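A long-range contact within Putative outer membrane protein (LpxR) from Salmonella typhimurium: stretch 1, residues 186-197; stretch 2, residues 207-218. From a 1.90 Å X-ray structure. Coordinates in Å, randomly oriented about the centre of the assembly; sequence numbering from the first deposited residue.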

# COMPACT_ATOMS: atom_id res chain seq x y z
N ALA A 186 -5.38 -3.66 -17.32
CA ALA A 186 -4.97 -2.29 -17.55
C ALA A 186 -5.09 -1.92 -19.01
O ALA A 186 -4.94 -2.77 -19.90
CB ALA A 186 -3.53 -2.05 -17.06
N LEU A 187 -5.35 -0.65 -19.25
CA LEU A 187 -5.19 -0.08 -20.57
C LEU A 187 -4.39 1.20 -20.46
O LEU A 187 -4.49 1.93 -19.46
CB LEU A 187 -6.56 0.18 -21.20
CG LEU A 187 -7.42 1.34 -20.79
CD1 LEU A 187 -7.08 2.55 -21.70
CD2 LEU A 187 -8.89 0.92 -21.00
N GLY A 188 -3.63 1.52 -21.51
CA GLY A 188 -2.69 2.65 -21.44
C GLY A 188 -1.88 2.74 -22.72
O GLY A 188 -1.99 1.88 -23.59
N ASN A 189 -1.05 3.78 -22.83
CA ASN A 189 -0.21 3.93 -24.03
C ASN A 189 1.20 3.38 -23.90
O ASN A 189 2.03 3.56 -24.79
CB ASN A 189 -0.22 5.39 -24.54
CG ASN A 189 0.47 6.34 -23.61
OD1 ASN A 189 0.73 6.02 -22.44
ND2 ASN A 189 0.79 7.53 -24.11
N ASP A 190 1.48 2.66 -22.81
CA ASP A 190 2.79 2.06 -22.67
C ASP A 190 2.74 0.63 -22.16
O ASP A 190 2.25 0.38 -21.06
CB ASP A 190 3.73 2.91 -21.79
CG ASP A 190 5.15 2.37 -21.78
OD1 ASP A 190 5.68 2.01 -20.70
OD2 ASP A 190 5.74 2.27 -22.88
N LYS A 191 3.25 -0.30 -22.96
CA LYS A 191 3.27 -1.73 -22.62
C LYS A 191 3.99 -2.04 -21.28
O LYS A 191 3.50 -2.86 -20.48
CB LYS A 191 3.89 -2.55 -23.78
CG LYS A 191 4.27 -3.98 -23.40
CD LYS A 191 5.00 -4.72 -24.55
CE LYS A 191 5.17 -6.20 -24.23
NZ LYS A 191 3.93 -6.96 -24.53
N THR A 192 5.15 -1.41 -21.06
CA THR A 192 5.98 -1.71 -19.87
C THR A 192 5.24 -1.22 -18.60
O THR A 192 5.12 -1.95 -17.61
CB THR A 192 7.37 -1.04 -19.96
OG1 THR A 192 8.07 -1.52 -21.13
CG2 THR A 192 8.22 -1.38 -18.71
N PHE A 193 4.77 0.03 -18.66
CA PHE A 193 4.06 0.66 -17.54
C PHE A 193 2.78 -0.12 -17.22
O PHE A 193 2.46 -0.35 -16.05
CB PHE A 193 3.77 2.14 -17.85
CG PHE A 193 3.10 2.93 -16.70
CD1 PHE A 193 3.41 2.67 -15.35
CD2 PHE A 193 2.20 3.96 -16.99
CE1 PHE A 193 2.80 3.41 -14.31
CE2 PHE A 193 1.61 4.71 -15.97
CZ PHE A 193 1.90 4.41 -14.62
N ASN A 194 2.07 -0.55 -18.26
CA ASN A 194 0.83 -1.30 -18.02
C ASN A 194 1.00 -2.54 -17.15
O ASN A 194 0.09 -2.86 -16.37
CB ASN A 194 0.15 -1.69 -19.33
CG ASN A 194 -0.70 -0.57 -19.89
OD1 ASN A 194 -0.82 0.52 -19.31
ND2 ASN A 194 -1.31 -0.83 -21.06
N SER A 195 2.12 -3.26 -17.29
CA SER A 195 2.36 -4.49 -16.51
C SER A 195 2.97 -4.22 -15.13
O SER A 195 3.16 -5.14 -14.35
CB SER A 195 3.23 -5.52 -17.27
OG SER A 195 4.58 -5.09 -17.30
N ASP A 196 3.26 -2.95 -14.83
CA ASP A 196 4.00 -2.60 -13.62
C ASP A 196 2.96 -2.43 -12.51
O ASP A 196 2.54 -1.31 -12.21
CB ASP A 196 4.80 -1.30 -13.84
CG ASP A 196 5.81 -1.03 -12.74
OD1 ASP A 196 6.23 -1.99 -12.06
OD2 ASP A 196 6.18 0.16 -12.58
N ASN A 197 2.50 -3.54 -11.92
CA ASN A 197 1.39 -3.48 -10.96
C ASN A 197 1.81 -4.07 -9.59
O ASN A 197 2.95 -4.52 -9.42
CB ASN A 197 0.16 -4.22 -11.50
CG ASN A 197 -0.30 -3.70 -12.84
OD1 ASN A 197 -0.72 -2.55 -12.98
ND2 ASN A 197 -0.21 -4.56 -13.85
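Stretch 2 207-218: LIHTQKEGLIYK

Where a strand gives way to a helical turn, side chains from both segments can take over the bonding that backbone pairing no longer provides. The contact between residues 186-197 and 207-218 of LpxR illustrates the principle. Stretch 2 runs in extended loop conformation from Leu207 to Thr210, turns through Gln211 to Gly214, where Gly214, at phi 82° and psi -133°, has backbone angles that call for glycine, and enters a strand at Leu215. That strand lies antiparallel to strand 186-188, with 162° between their directions and a closest axial approach of 5.5 Å. The register places Gly188 against Lys218, Asp190 against Lys212 and Phe193 against Thr210; together the stretches bury 984 Å².

Backbone pairing is brief. Gly188 and Lys218 form a non-hydrogen-bonded pair, their CA atoms 4.1 Å apart, and Gly188 CA approaches Tyr217 O to 3.2 Å, so close that a CB on Gly188 would clash with that oxygen. Beyond the bridge, Asn189 N donates to Tyr217 O (3.3 Å), and the Asn189 side chain then imitates a strand: OD1 accepts from Tyr217 N (3.1 Å) while ND2 donates to Leu215 O (2.9 Å).

Carboxylates organise the turn and the incoming loop. Asp190 caps the helix that begins at Lys191, its OD1 accepting from Phe193 N at 3.0 Å, and the same oxygen receives Thr210 OG1 (2.8 Å) and Gln211 N (3.3 Å) from stretch 2. One side chain thus ties the helix start to the opposing loop. Water 2 reinforces the junction, donating to Asp190 OD2 and Gln211 OE1, both at 2.8 Å. Farther along, Asp196 OD2 accepts from His209 N at 2.9 Å.

Lys218 works on carbonyl oxygens instead. Its side chain is fully extended, all four chi angles in t, and carries NZ to the carbonyl oxygens that follow, where it donates to Phe193 O (2.9 Å) and Asn197 OD1 (2.7 Å), and weakly to Asn194 O (3.4 Å).

The same extended chain packs on an aromatic ring. Lys218 CD lies 3.8 Å from the centroid of the Phe193 ring, over one face, and NZ makes a cation-pi contact with that ring; in addition, Ile208 CG2 covers the opposite face, 4.1 Å from the centroid. Ile216 CD1 adds an apolar contact with Phe193 CD2 at 3.7 Å. Nearby, Thr192 CG2 sits almost directly above the His209 ring, 3.5 Å from its centroid. Stretch 2 thus covers both faces of the Phe193 ring, while the Phe193 backbone oxygen helps hold the lysine that covers one of them.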

# COMPACT_ATOMS: atom_id res chain seq x y z
N LEU A 207 6.05 4.68 -7.82
CA LEU A 207 7.14 4.34 -8.71
C LEU A 207 6.60 3.86 -10.05
O LEU A 207 5.57 3.19 -10.12
CB LEU A 207 8.08 3.32 -8.08
CG LEU A 207 8.74 3.82 -6.80
CD1 LEU A 207 9.36 2.64 -6.06
CD2 LEU A 207 9.77 4.95 -7.10
N ILE A 208 7.29 4.25 -11.12
CA ILE A 208 6.86 3.95 -12.49
C ILE A 208 8.01 3.29 -13.25
O ILE A 208 9.14 3.77 -13.20
CB ILE A 208 6.38 5.25 -13.23
CG1 ILE A 208 5.05 5.74 -12.60
CG2 ILE A 208 6.23 5.02 -14.76
CD1 ILE A 208 4.62 7.17 -13.06
N HIS A 209 7.72 2.20 -13.95
CA HIS A 209 8.68 1.61 -14.89
C HIS A 209 8.09 1.85 -16.27
O HIS A 209 7.06 1.27 -16.61
CB HIS A 209 8.83 0.11 -14.65
CG HIS A 209 9.86 -0.56 -15.51
ND1 HIS A 209 9.90 -1.92 -15.70
CD2 HIS A 209 10.88 -0.04 -16.23
CE1 HIS A 209 10.92 -2.22 -16.49
NE2 HIS A 209 11.52 -1.10 -16.85
N THR A 210 8.69 2.75 -17.04
CA THR A 210 8.14 3.06 -18.35
C THR A 210 9.20 3.27 -19.41
O THR A 210 10.30 3.72 -19.10
CB THR A 210 7.21 4.30 -18.32
OG1 THR A 210 6.54 4.41 -19.59
CG2 THR A 210 7.99 5.59 -18.04
N GLN A 211 8.84 2.96 -20.65
CA GLN A 211 9.67 3.30 -21.81
C GLN A 211 9.31 4.71 -22.33
O GLN A 211 10.16 5.42 -22.87
CB GLN A 211 9.53 2.22 -22.90
CG GLN A 211 10.10 0.81 -22.50
CD GLN A 211 10.20 -0.20 -23.69
OE1 GLN A 211 9.26 -0.35 -24.50
NE2 GLN A 211 11.35 -0.90 -23.77
N LYS A 212 8.08 5.13 -22.08
CA LYS A 212 7.43 6.27 -22.75
C LYS A 212 7.98 7.66 -22.40
O LYS A 212 8.25 7.97 -21.25
CB LYS A 212 5.91 6.19 -22.49
CG LYS A 212 5.03 7.12 -23.33
CD LYS A 212 5.03 6.79 -24.82
CE LYS A 212 3.94 7.58 -25.57
NZ LYS A 212 4.02 9.08 -25.40
N GLU A 213 8.15 8.49 -23.43
CA GLU A 213 8.41 9.91 -23.27
C GLU A 213 7.21 10.69 -23.77
O GLU A 213 6.48 10.22 -24.64
CB GLU A 213 9.65 10.34 -24.05
CG GLU A 213 10.90 9.53 -23.71
CD GLU A 213 12.17 10.14 -24.29
OE1 GLU A 213 12.09 11.03 -25.17
OE2 GLU A 213 13.27 9.72 -23.85
N GLY A 214 7.01 11.89 -23.24
CA GLY A 214 5.84 12.69 -23.57
C GLY A 214 4.63 12.28 -22.74
O GLY A 214 4.74 12.12 -21.52
N LEU A 215 3.49 12.11 -23.41
CA LEU A 215 2.25 11.69 -22.77
C LEU A 215 2.35 10.25 -22.26
O LEU A 215 2.76 9.33 -22.98
CB LEU A 215 1.04 11.81 -23.73
CG LEU A 215 -0.36 11.44 -23.19
CD1 LEU A 215 -0.95 12.48 -22.22
CD2 LEU A 215 -1.32 11.14 -24.33
N ILE A 216 1.94 10.08 -21.01
CA ILE A 216 1.82 8.77 -20.42
C ILE A 216 0.45 8.70 -19.77
O ILE A 216 -0.03 9.68 -19.14
CB ILE A 216 2.97 8.49 -19.44
CG1 ILE A 216 3.02 6.99 -19.08
CG2 ILE A 216 2.87 9.39 -18.17
CD1 ILE A 216 4.31 6.59 -18.39
N TYR A 217 -0.23 7.59 -19.98
CA TYR A 217 -1.49 7.34 -19.26
C TYR A 217 -1.78 5.86 -19.05
O TYR A 217 -1.32 4.99 -19.80
CB TYR A 217 -2.68 8.03 -19.93
CG TYR A 217 -3.08 7.44 -21.25
CD1 TYR A 217 -2.58 7.97 -22.46
CD2 TYR A 217 -3.97 6.35 -21.30
CE1 TYR A 217 -2.94 7.42 -23.68
CE2 TYR A 217 -4.34 5.80 -22.51
CZ TYR A 217 -3.82 6.33 -23.69
OH TYR A 217 -4.21 5.75 -24.87
N LYS A 218 -2.54 5.57 -17.99
CA LYS A 218 -2.82 4.19 -17.61
C LYS A 218 -4.08 4.19 -16.76
O LYS A 218 -4.24 5.10 -15.94
CB LYS A 218 -1.63 3.61 -16.83
CG LYS A 218 -1.87 2.19 -16.26
CD LYS A 218 -0.63 1.62 -15.55
CE LYS A 218 -0.98 0.26 -14.88
NZ LYS A 218 0.23 -0.25 -14.15
O HOH W 1 0.62 2.80 -20.09
O HOH W 2 6.79 -0.31 -23.28
O HOH W 3 3.78 1.58 -11.31